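Beta-galactosidase (Marinomonas sp. ef1, PDB 6Y2K) probably hydrolyses terminal beta-galactosides as a cold-active family GH42 beta-galactosidase that assembles into a hexamer. Local coordinates at residues 136-141 against 311-316; 228-233 against 237-242; 218-223 against 256-261. All coordinates share one frame; numbering follows the deposited sequence. Where two conformers were deposited one is given.

Contact 1. Residues 136-141 against 311-316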
loop_
_atom_site.group_PDB
_atom_site.type_symbol
_atom_site.label_atom_id
_atom_site.label_comp_id
_atom_site.label_asym_id
_atom_site.label_seq_id
_atom_site.Cartn_x
_atom_site.Cartn_y
_atom_site.Cartn_z
ATOM N N SER A 136 -50.087 11.037 28.623
ATOM C CA SER A 136 -49.093 11.940 28.065
ATOM C C SER A 136 -49.505 12.416 26.678
ATOM O O SER A 136 -50.272 11.733 25.994
ATOM C CB SER A 136 -47.757 11.190 27.985
ATOM O OG SER A 136 -46.784 11.912 27.257
ATOM N N TRP A 137 -48.983 13.573 26.259
ATOM C CA TRP A 137 -49.157 14.051 24.886
ATOM C C TRP A 137 -47.811 14.318 24.238
ATOM O O TRP A 137 -46.953 14.947 24.856
ATOM C CB TRP A 137 -49.952 15.358 24.846
ATOM C CG TRP A 137 -51.394 15.267 25.253
ATOM C CD1 TRP A 137 -51.884 15.252 26.523
ATOM C CD2 TRP A 137 -52.526 15.222 24.384
ATOM N NE1 TRP A 137 -53.249 15.188 26.499
ATOM C CE2 TRP A 137 -53.673 15.177 25.199
ATOM C CE3 TRP A 137 -52.683 15.230 22.990
ATOM C CZ2 TRP A 137 -54.970 15.134 24.670
ATOM C CZ3 TRP A 137 -53.971 15.188 22.461
ATOM C CH2 TRP A 137 -55.097 15.134 23.299
ATOM N N GLN A 138 -47.642 13.859 22.995
ATOM C CA GLN A 138 -46.519 14.274 22.139
ATOM C C GLN A 138 -47.008 15.377 21.213
ATOM O O GLN A 138 -47.968 15.171 20.463
ATOM C CB GLN A 138 -45.999 13.107 21.289
ATOM C CG GLN A 138 -44.874 13.498 20.322
ATOM C CD GLN A 138 -44.425 12.354 19.442
ATOM O OE1 GLN A 138 -43.761 11.441 19.913
ATOM N NE2 GLN A 138 -44.778 12.402 18.156
ATOM N N THR A 139 -46.362 16.541 21.250
ATOM C CA THR A 139 -46.673 17.614 20.302
ATOM C C THR A 139 -46.043 17.313 18.943
ATOM O O THR A 139 -44.847 17.079 18.861
ATOM C CB THR A 139 -46.162 18.973 20.791
ATOM O OG1 THR A 139 -44.778 18.870 21.147
ATOM C CG2 THR A 139 -46.972 19.437 21.999
ATOM N N ASP A 140 -46.850 17.290 17.887
ATOM C CA ASP A 140 -46.335 17.199 16.518
ATOM C C ASP A 140 -45.506 15.882 16.384
ATOM O O ASP A 140 -45.894 14.841 16.956
ATOM C CB ASP A 140 -45.554 18.498 16.210
ATOM C CG ASP A 140 -45.371 18.784 14.713
ATOM O OD1 ASP A 140 -44.353 18.298 14.147
ATOM O OD2 ASP A 140 -46.178 19.553 14.133
ATOM N N ASN A 141 -44.413 15.906 15.622
ATOM C CA ASN A 141 -43.539 14.745 15.446
ATOM C C ASN A 141 -42.224 15.193 14.806
ATOM O O ASN A 141 -42.208 15.584 13.642
ATOM C CB ASN A 141 -44.188 13.674 14.561
ATOM C CG ASN A 141 -43.383 12.384 14.539
ATOM O OD1 ASN A 141 -43.420 11.592 15.501
ATOM N ND2 ASN A 141 -42.632 12.172 13.455
ATOM N N TRP A 311 -36.973 10.199 28.028
ATOM C CA TRP A 311 -37.532 9.002 27.405
ATOM C C TRP A 311 -36.835 8.766 26.064
ATOM O O TRP A 311 -36.255 9.686 25.484
ATOM C CB TRP A 311 -39.029 9.146 27.099
ATOM C CG TRP A 311 -39.975 9.338 28.258
ATOM C CD1 TRP A 311 -39.694 9.293 29.587
ATOM C CD2 TRP A 311 -41.380 9.580 28.156
ATOM N NE1 TRP A 311 -40.831 9.515 30.329
ATOM C CE2 TRP A 311 -41.886 9.688 29.471
ATOM C CE3 TRP A 311 -42.260 9.725 27.078
ATOM C CZ2 TRP A 311 -43.242 9.942 29.739
ATOM C CZ3 TRP A 311 -43.617 9.980 27.343
ATOM C CH2 TRP A 311 -44.090 10.075 28.669
ATOM N N ILE A 312 -36.903 7.532 25.575
ATOM C CA ILE A 312 -36.619 7.242 24.178
ATOM C C ILE A 312 -37.991 6.935 23.576
ATOM O O ILE A 312 -38.580 5.902 23.882
ATOM C CB ILE A 312 -35.642 6.054 23.996
ATOM C CG1 ILE A 312 -34.187 6.489 24.251
ATOM C CG2 ILE A 312 -35.711 5.504 22.566
ATOM C CD1 ILE A 312 -33.892 7.063 25.618
ATOM N N MET A 313 -38.512 7.852 22.761
ATOM C CA MET A 313 -39.822 7.674 22.133
ATOM C C MET A 313 -39.786 6.662 20.996
ATOM O O MET A 313 -40.775 5.980 20.764
ATOM C CB MET A 313 -40.357 9.003 21.601
ATOM C CG MET A 313 -41.815 8.977 21.171
ATOM S SD MET A 313 -42.915 8.701 22.583
ATOM C CE MET A 313 -42.927 10.339 23.282
ATOM N N GLU A 314 -38.662 6.587 20.277
ATOM C CA GLU A 314 -38.507 5.666 19.143
ATOM C C GLU A 314 -37.145 4.970 19.206
ATOM O O GLU A 314 -36.104 5.614 19.054
ATOM C CB GLU A 314 -38.643 6.409 17.803
ATOM C CG GLU A 314 -39.951 7.176 17.597
ATOM C CD GLU A 314 -40.018 7.924 16.278
ATOM O OE1 GLU A 314 -39.153 7.685 15.414
ATOM O OE2 GLU A 314 -40.943 8.760 16.089
ATOM N N GLN A 315 -37.157 3.658 19.445
ATOM C CA GLN A 315 -35.935 2.849 19.483
ATOM C C GLN A 315 -35.903 1.885 18.307
ATOM O O GLN A 315 -36.878 1.145 18.074
ATOM C CB GLN A 315 -35.863 2.050 20.788
ATOM C CG GLN A 315 -34.583 1.239 20.975
ATOM C CD GLN A 315 -33.342 2.119 21.029
ATOM O OE1 GLN A 315 -33.203 2.949 21.930
ATOM N NE2 GLN A 315 -32.434 1.936 20.070
ATOM N N GLN A 316 -34.781 1.874 17.584
ATOM C CA GLN A 316 -34.589 0.941 16.471
ATOM C C GLN A 316 -34.788 -0.500 16.945
ATOM O O GLN A 316 -34.169 -0.884 17.924
ATOM C CB GLN A 316 -33.185 1.078 15.874
ATOM C CG GLN A 316 -32.967 0.219 14.638
ATOM C CD GLN A 316 -31.738 0.586 13.809
ATOM O OE1 GLN A 316 -30.983 1.519 14.132
ATOM N NE2 GLN A 316 -31.530 -0.163 12.728
HETATM O O HOH W 1 -40.644 9.909 13.583
#
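The Trp311 ring presents its edge to Ser136: CH2 lies 3.6 Å from Ser136 OG, and Ser136 CB sits in the ring plane beside it. Met313 CE reaches the same ring, likewise in plane at the edge. Ser136 OG is not spent on this contact, since it is hydrogen-bonded to Asp238 O. The other flat pair is the Asn141 amide and the Glu314 carboxylate, whose planes differ by 18°. Their oxygens, Asn141 OD1 and Glu314 OE2, stay 3.8 Å apart, and a water joins the groups, accepting from Asn141 ND2 at 3.0 Å and donating to Glu314 OE2 at 2.8 Å. Arg33 and Tyr267 also hold this carboxylate, while Asn141 OD1 accepts from Asn242. Midway, Gln138 runs out extended, with CG anti to the backbone N (chi1 177°), and rests OE1 3.4 Å from Met313 CG. Its NE2 turns back to Asp140 O at 2.9 Å in a fairly straight bond (164°). An alanine here has no amide to offer, which would probably leave Asp140 O without this partner and open a gap beside Met313. The segments take in the ends of strands 134-138 and 310-315, fourth and seventh of a TIM barrel, whose C-terminal ends carry the catalytic glutamates in clan GH-A enzymes.

Contact 2. Residues 228-233 against 237-242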
loop_
_atom_site.group_PDB
_atom_site.type_symbol
_atom_site.label_atom_id
_atom_site.label_comp_id
_atom_site.label_asym_id
_atom_site.label_seq_id
_atom_site.Cartn_x
_atom_site.Cartn_y
_atom_site.Cartn_z
ATOM N N ASP A 228 -49.884 25.373 25.638
ATOM C CA ASP A 228 -50.865 26.181 26.385
ATOM C C ASP A 228 -52.259 25.533 26.370
ATOM O O ASP A 228 -52.927 25.471 27.414
ATOM C CB ASP A 228 -50.937 27.614 25.865
ATOM C CG ASP A 228 -49.690 28.430 26.172
ATOM O OD1 ASP A 228 -48.852 28.034 27.013
ATOM O OD2 ASP A 228 -49.561 29.503 25.561
ATOM N N ILE A 229 -52.668 25.023 25.203
ATOM C CA ILE A 229 -53.940 24.306 25.065
ATOM C C ILE A 229 -53.965 23.028 25.908
ATOM O O ILE A 229 -54.971 22.744 26.580
ATOM C CB ILE A 229 -54.228 23.945 23.588
ATOM C CG1 ILE A 229 -54.456 25.213 22.757
ATOM C CG2 ILE A 229 -55.445 23.025 23.467
ATOM C CD1 ILE A 229 -54.258 25.016 21.269
ATOM N N LEU A 230 -52.870 22.261 25.856
ATOM C CA LEU A 230 -52.783 20.996 26.569
ATOM C C LEU A 230 -52.699 21.186 28.095
ATOM O O LEU A 230 -53.258 20.367 28.831
ATOM C CB LEU A 230 -51.622 20.142 26.039
ATOM C CG LEU A 230 -51.777 19.669 24.580
ATOM C CD1 LEU A 230 -50.450 19.179 24.008
ATOM C CD2 LEU A 230 -52.850 18.596 24.453
ATOM N N ARG A 231 -52.037 22.248 28.561
ATOM C CA ARG A 231 -52.035 22.600 29.998
ATOM C C ARG A 231 -53.440 22.891 30.526
ATOM O O ARG A 231 -53.787 22.477 31.635
ATOM C CB ARG A 231 -51.177 23.844 30.284
ATOM C CG ARG A 231 -49.674 23.688 30.133
ATOM C CD ARG A 231 -49.116 22.560 30.969
ATOM N NE ARG A 231 -47.659 22.514 30.887
ATOM C CZ ARG A 231 -46.915 21.468 31.237
ATOM N NH1 ARG A 231 -47.469 20.339 31.702
ATOM N NH2 ARG A 231 -45.598 21.548 31.101
ATOM N N GLU A 232 -54.221 23.622 29.735
ATOM C CA GLU A 232 -55.592 23.996 30.102
ATOM C C GLU A 232 -56.507 22.770 30.154
ATOM O O GLU A 232 -57.193 22.545 31.154
ATOM C CB GLU A 232 -56.129 25.041 29.107
ATOM C CG GLU A 232 -57.592 25.463 29.253
ATOM C CD GLU A 232 -57.936 26.105 30.588
ATOM O OE1 GLU A 232 -59.151 26.192 30.893
ATOM O OE2 GLU A 232 -57.023 26.539 31.333
ATOM N N HIS A 233 -56.488 21.970 29.089
ATOM C CA HIS A 233 -57.472 20.899 28.905
ATOM C C HIS A 233 -57.001 19.498 29.259
ATOM O O HIS A 233 -57.809 18.573 29.230
ATOM C CB HIS A 233 -57.997 20.928 27.471
ATOM C CG HIS A 233 -58.708 22.196 27.131
ATOM N ND1 HIS A 233 -59.941 22.517 27.657
ATOM C CD2 HIS A 233 -58.349 23.240 26.347
ATOM C CE1 HIS A 233 -60.315 23.701 27.205
ATOM N NE2 HIS A 233 -59.371 24.157 26.402
ATOM N N ARG A 237 -51.139 15.521 32.642
ATOM C CA ARG A 237 -50.513 14.702 31.593
ATOM C C ARG A 237 -49.097 15.218 31.281
ATOM O O ARG A 237 -48.886 16.427 31.215
ATOM C CB ARG A 237 -51.361 14.703 30.315
ATOM C CG ARG A 237 -52.503 13.701 30.315
ATOM C CD ARG A 237 -53.547 13.954 31.401
ATOM N NE ARG A 237 -54.611 12.953 31.343
ATOM C CZ ARG A 237 -55.688 12.937 32.127
ATOM N NH1 ARG A 237 -56.591 11.972 31.983
ATOM N NH2 ARG A 237 -55.882 13.885 33.043
ATOM N N ASP A 238 -48.144 14.301 31.099
ATOM C CA ASP A 238 -46.781 14.669 30.711
ATOM C C ASP A 238 -46.757 15.148 29.264
ATOM O O ASP A 238 -47.186 14.426 28.370
ATOM C CB ASP A 238 -45.824 13.480 30.835
ATOM C CG ASP A 238 -45.542 13.089 32.273
ATOM O OD1 ASP A 238 -45.441 13.971 33.143
ATOM O OD2 ASP A 238 -45.359 11.889 32.514
ATOM N N LEU A 239 -46.279 16.367 29.048
ATOM C CA LEU A 239 -46.123 16.904 27.692
ATOM C C LEU A 239 -44.681 16.673 27.257
ATOM O O LEU A 239 -43.739 17.004 27.987
ATOM C CB LEU A 239 -46.494 18.384 27.659
ATOM C CG LEU A 239 -47.866 18.727 28.276
ATOM C CD1 LEU A 239 -48.170 20.200 28.118
ATOM C CD2 LEU A 239 -48.972 17.890 27.648
ATOM N N VAL A 240 -44.529 16.098 26.068
ATOM C CA VAL A 240 -43.243 15.628 25.569
ATOM C C VAL A 240 -43.136 15.949 24.083
ATOM O O VAL A 240 -44.155 16.081 23.394
ATOM C CB VAL A 240 -43.083 14.101 25.839
ATOM C CG1 VAL A 240 -44.134 13.270 25.122
ATOM C CG2 VAL A 240 -41.686 13.598 25.488
ATOM N N HIS A 241 -41.904 16.111 23.608
ATOM C CA HIS A 241 -41.622 16.105 22.184
ATOM C C HIS A 241 -40.519 15.088 21.877
ATOM O O HIS A 241 -39.699 14.765 22.752
ATOM C CB HIS A 241 -41.246 17.494 21.660
ATOM C CG HIS A 241 -41.128 17.522 20.172
ATOM N ND1 HIS A 241 -42.230 17.472 19.347
ATOM C CD2 HIS A 241 -40.046 17.469 19.359
ATOM C CE1 HIS A 241 -41.832 17.429 18.089
ATOM N NE2 HIS A 241 -40.512 17.423 18.068
ATOM N N ASN A 242 -40.532 14.561 20.649
ATOM C CA ASN A 242 -39.555 13.554 20.216
ATOM C C ASN A 242 -38.452 14.185 19.346
ATOM O O ASN A 242 -38.667 14.507 18.182
ATOM C CB ASN A 242 -40.234 12.332 19.555
ATOM C CG ASN A 242 -41.077 12.679 18.333
ATOM O OD1 ASN A 242 -41.642 13.771 18.223
ATOM N ND2 ASN A 242 -41.172 11.730 17.405
#
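Leu230 and Leu239 have the closest CA atoms, 7.9 Å apart, between the last six residues of the helix, 228-233, and strand 238-244. Helix 205-233 and this strand form the second half of a beta-alpha-beta crossover in the TIM barrel, because strand 134-138, earlier in the chain, lies parallel and next to 238-244. The helix keeps its regular bonding to the end, as His233 N to Ile229 O at 3.0 Å attests. No hydrogen bond spans the two segments, so the contact rests on side chains, and about half of the buried surface belongs to Leu239, which divides its two methyls. CD2 packs on Leu230, 3.8 Å from Leu230 CB, where Trp137 of the neighbouring strand also touches Leu230. CD1 goes to Arg231. Although Arg231 starts out away from the strand, a bend at chi2 (-55°) folds its chain back, bringing CD and NE alongside the methyl. A salt bridge from Arg231 NH1 to Asp260 holds the guanidinium in this position, and Asp260 also accepts from Leu239 N, so one carboxylate ties together the arginine and the residue it lies on. Leu239 CD1 stands over one face of that guanidinium, off-centre toward its rim, and comes within 3.6 Å of Arg231 CZ.

Contact 3. Residues 218-223 against 256-261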
loop_
_atom_site.group_PDB
_atom_site.type_symbol
_atom_site.label_atom_id
_atom_site.label_comp_id
_atom_site.label_asym_id
_atom_site.label_seq_id
_atom_site.Cartn_x
_atom_site.Cartn_y
_atom_site.Cartn_z
ATOM N N GLN A 218 -39.402 30.449 16.136
ATOM C CA GLN A 218 -40.683 30.067 15.527
ATOM C C GLN A 218 -41.072 28.628 15.905
ATOM O O GLN A 218 -42.267 28.331 16.073
ATOM C CB GLN A 218 -40.669 30.233 13.995
ATOM C CG GLN A 218 -40.240 31.603 13.448
ATOM C CD GLN A 218 -40.822 32.801 14.202
ATOM O OE1 GLN A 218 -42.048 32.953 14.320
ATOM N NE2 GLN A 218 -39.957 33.651 14.706
ATOM N N VAL A 219 -40.079 27.743 16.053
ATOM C CA VAL A 219 -40.335 26.390 16.570
ATOM C C VAL A 219 -40.830 26.474 18.021
ATOM O O VAL A 219 -41.807 25.834 18.371
ATOM C CB VAL A 219 -39.101 25.452 16.466
ATOM C CG1 VAL A 219 -39.436 24.056 16.994
ATOM C CG2 VAL A 219 -38.613 25.362 15.017
ATOM N N VAL A 220 -40.160 27.290 18.835
ATOM C CA VAL A 220 -40.568 27.527 20.230
ATOM C C VAL A 220 -42.024 27.994 20.289
ATOM O O VAL A 220 -42.821 27.416 21.038
ATOM C CB VAL A 220 -39.638 28.545 20.946
ATOM C CG1 VAL A 220 -40.132 28.869 22.358
ATOM C CG2 VAL A 220 -38.207 28.010 20.998
ATOM N N ALA A 221 -42.370 28.998 19.477
ATOM C CA ALA A 221 -43.733 29.569 19.438
ATOM C C ALA A 221 -44.794 28.579 18.953
ATOM O O ALA A 221 -45.881 28.493 19.532
ATOM C CB ALA A 221 -43.760 30.816 18.563
ATOM N N PHE A 222 -44.471 27.843 17.890
ATOM C CA PHE A 222 -45.348 26.791 17.339
ATOM C C PHE A 222 -45.675 25.726 18.379
ATOM O O PHE A 222 -46.826 25.286 18.495
ATOM C CB PHE A 222 -44.671 26.155 16.120
ATOM C CG PHE A 222 -45.495 25.112 15.402
ATOM C CD1 PHE A 222 -45.450 23.779 15.787
ATOM C CD2 PHE A 222 -46.262 25.456 14.293
ATOM C CE1 PHE A 222 -46.169 22.807 15.100
ATOM C CE2 PHE A 222 -46.993 24.493 13.601
ATOM C CZ PHE A 222 -46.950 23.166 14.010
ATOM N N ASN A 223 -44.655 25.306 19.123
ATOM C CA ASN A 223 -44.813 24.312 20.177
ATOM C C ASN A 223 -45.590 24.884 21.375
ATOM O O ASN A 223 -46.461 24.207 21.939
ATOM C CB ASN A 223 -43.439 23.795 20.625
ATOM C CG ASN A 223 -43.536 22.711 21.687
ATOM O OD1 ASN A 223 -44.064 21.627 21.431
ATOM N ND2 ASN A 223 -43.031 23.005 22.888
ATOM N N GLY A 256 -37.548 22.734 25.290
ATOM C CA GLY A 256 -37.680 21.921 26.495
ATOM C C GLY A 256 -38.211 22.623 27.735
ATOM O O GLY A 256 -38.817 21.962 28.581
ATOM N N GLN A 257 -37.996 23.940 27.848
ATOM C CA GLN A 257 -38.525 24.753 28.959
ATOM C C GLN A 257 -40.053 24.663 29.058
ATOM O O GLN A 257 -40.623 24.798 30.140
ATOM C CB GLN A 257 -38.156 26.240 28.799
ATOM C CG GLN A 257 -36.687 26.604 28.950
ATOM C CD GLN A 257 -36.426 28.068 28.627
ATOM O OE1 GLN A 257 -35.282 28.505 28.554
ATOM N NE2 GLN A 257 -37.498 28.832 28.420
ATOM N N ASP A 258 -40.717 24.459 27.916
ATOM C CA ASP A 258 -42.180 24.402 27.859
ATOM C C ASP A 258 -42.767 22.994 27.988
ATOM O O ASP A 258 -43.978 22.828 27.903
ATOM C CB ASP A 258 -42.670 25.080 26.564
ATOM C CG ASP A 258 -42.325 26.569 26.517
ATOM O OD1 ASP A 258 -42.429 27.240 27.563
ATOM O OD2 ASP A 258 -41.958 27.077 25.436
ATOM N N LEU A 259 -41.922 21.988 28.205
ATOM C CA LEU A 259 -42.351 20.601 28.239
ATOM C C LEU A 259 -41.910 19.935 29.539
ATOM O O LEU A 259 -41.078 20.472 30.276
ATOM C CB LEU A 259 -41.789 19.848 27.029
ATOM C CG LEU A 259 -42.314 20.312 25.660
ATOM C CD1 LEU A 259 -41.399 19.801 24.551
ATOM C CD2 LEU A 259 -43.747 19.850 25.410
ATOM N N ASP A 260 -42.488 18.771 29.814
ATOM C CA ASP A 260 -42.188 18.010 31.032
ATOM C C ASP A 260 -41.089 16.977 30.840
ATOM O O ASP A 260 -40.389 16.640 31.794
ATOM C CB ASP A 260 -43.449 17.312 31.530
ATOM C CG ASP A 260 -44.557 18.286 31.833
ATOM O OD1 ASP A 260 -44.302 19.286 32.551
ATOM O OD2 ASP A 260 -45.682 18.081 31.329
ATOM N N VAL A 261 -40.964 16.449 29.620
ATOM C CA VAL A 261 -40.058 15.344 29.326
ATOM C C VAL A 261 -39.383 15.610 27.982
ATOM O O VAL A 261 -40.023 16.125 27.062
ATOM C CB VAL A 261 -40.826 14.002 29.202
ATOM C CG1 VAL A 261 -39.866 12.856 28.892
ATOM C CG2 VAL A 261 -41.639 13.707 30.464
HETATM O O HOH W 2 -41.928 25.608 23.203
#
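Asn223 meets Leu259 in the closely fitted half of this contact, where helix 205-233 of the TIM barrel faces the loop that leads into barrel strand 261-266. The two side chains approach from opposite directions, and Asn223 ND2 nestles against the branch of the leucine, 3.9 Å from Leu259 CG and 4.0 Å from Leu259 CD1. Both residues are buried. Asn223 reaches across because its CG is anti to the backbone N (chi1 -178°). Its OD1 is hydrogen-bonded to Tyr143 OH and Thr139 OG1, which fixes the rotation of the amide and leaves ND2 directed at the loop. The loop itself is shaped by a type I turn, closed by Leu259 N to Gly256 O at 3.1 Å. Val220 and Asp258, by contrast, are partly exposed, and their side chains, crossing at about a right angle, share the single approach of Val220 CG1 to Asp258 OD2 at 4.0 Å. No direct hydrogen bond links helix and loop here. A water does so instead, and three bonds grip it. It accepts from Asn223 ND2 at 2.8 Å and donates to the helix carbonyl Val220 O at 3.0 Å and to Asp258 OD2 at 2.7 Å.

How the contacts relate
All three contacts lie in the TIM-barrel part of the chain, their centres 10 to 14 Å apart. Contact 1 spans the barrel interior between its fourth and seventh strands; contact 3 uses an earlier part of helix 205-233 (218-223), facing the loop before the sixth strand, and contact 2 its end (228-233), packed on the fifth. Along the chain they are nested: contact 2 falls inside the loop closed by contact 3, and both fall inside that closed by contact 1. Direct bonds join them, with Thr139 O to His241 ND1 (2.7 Å) between contacts 1 and 2, and Leu239 O to Asp260 N (2.8 Å) between 2 and 3. Interior and outer helical layer are thus connected through neighbouring strands.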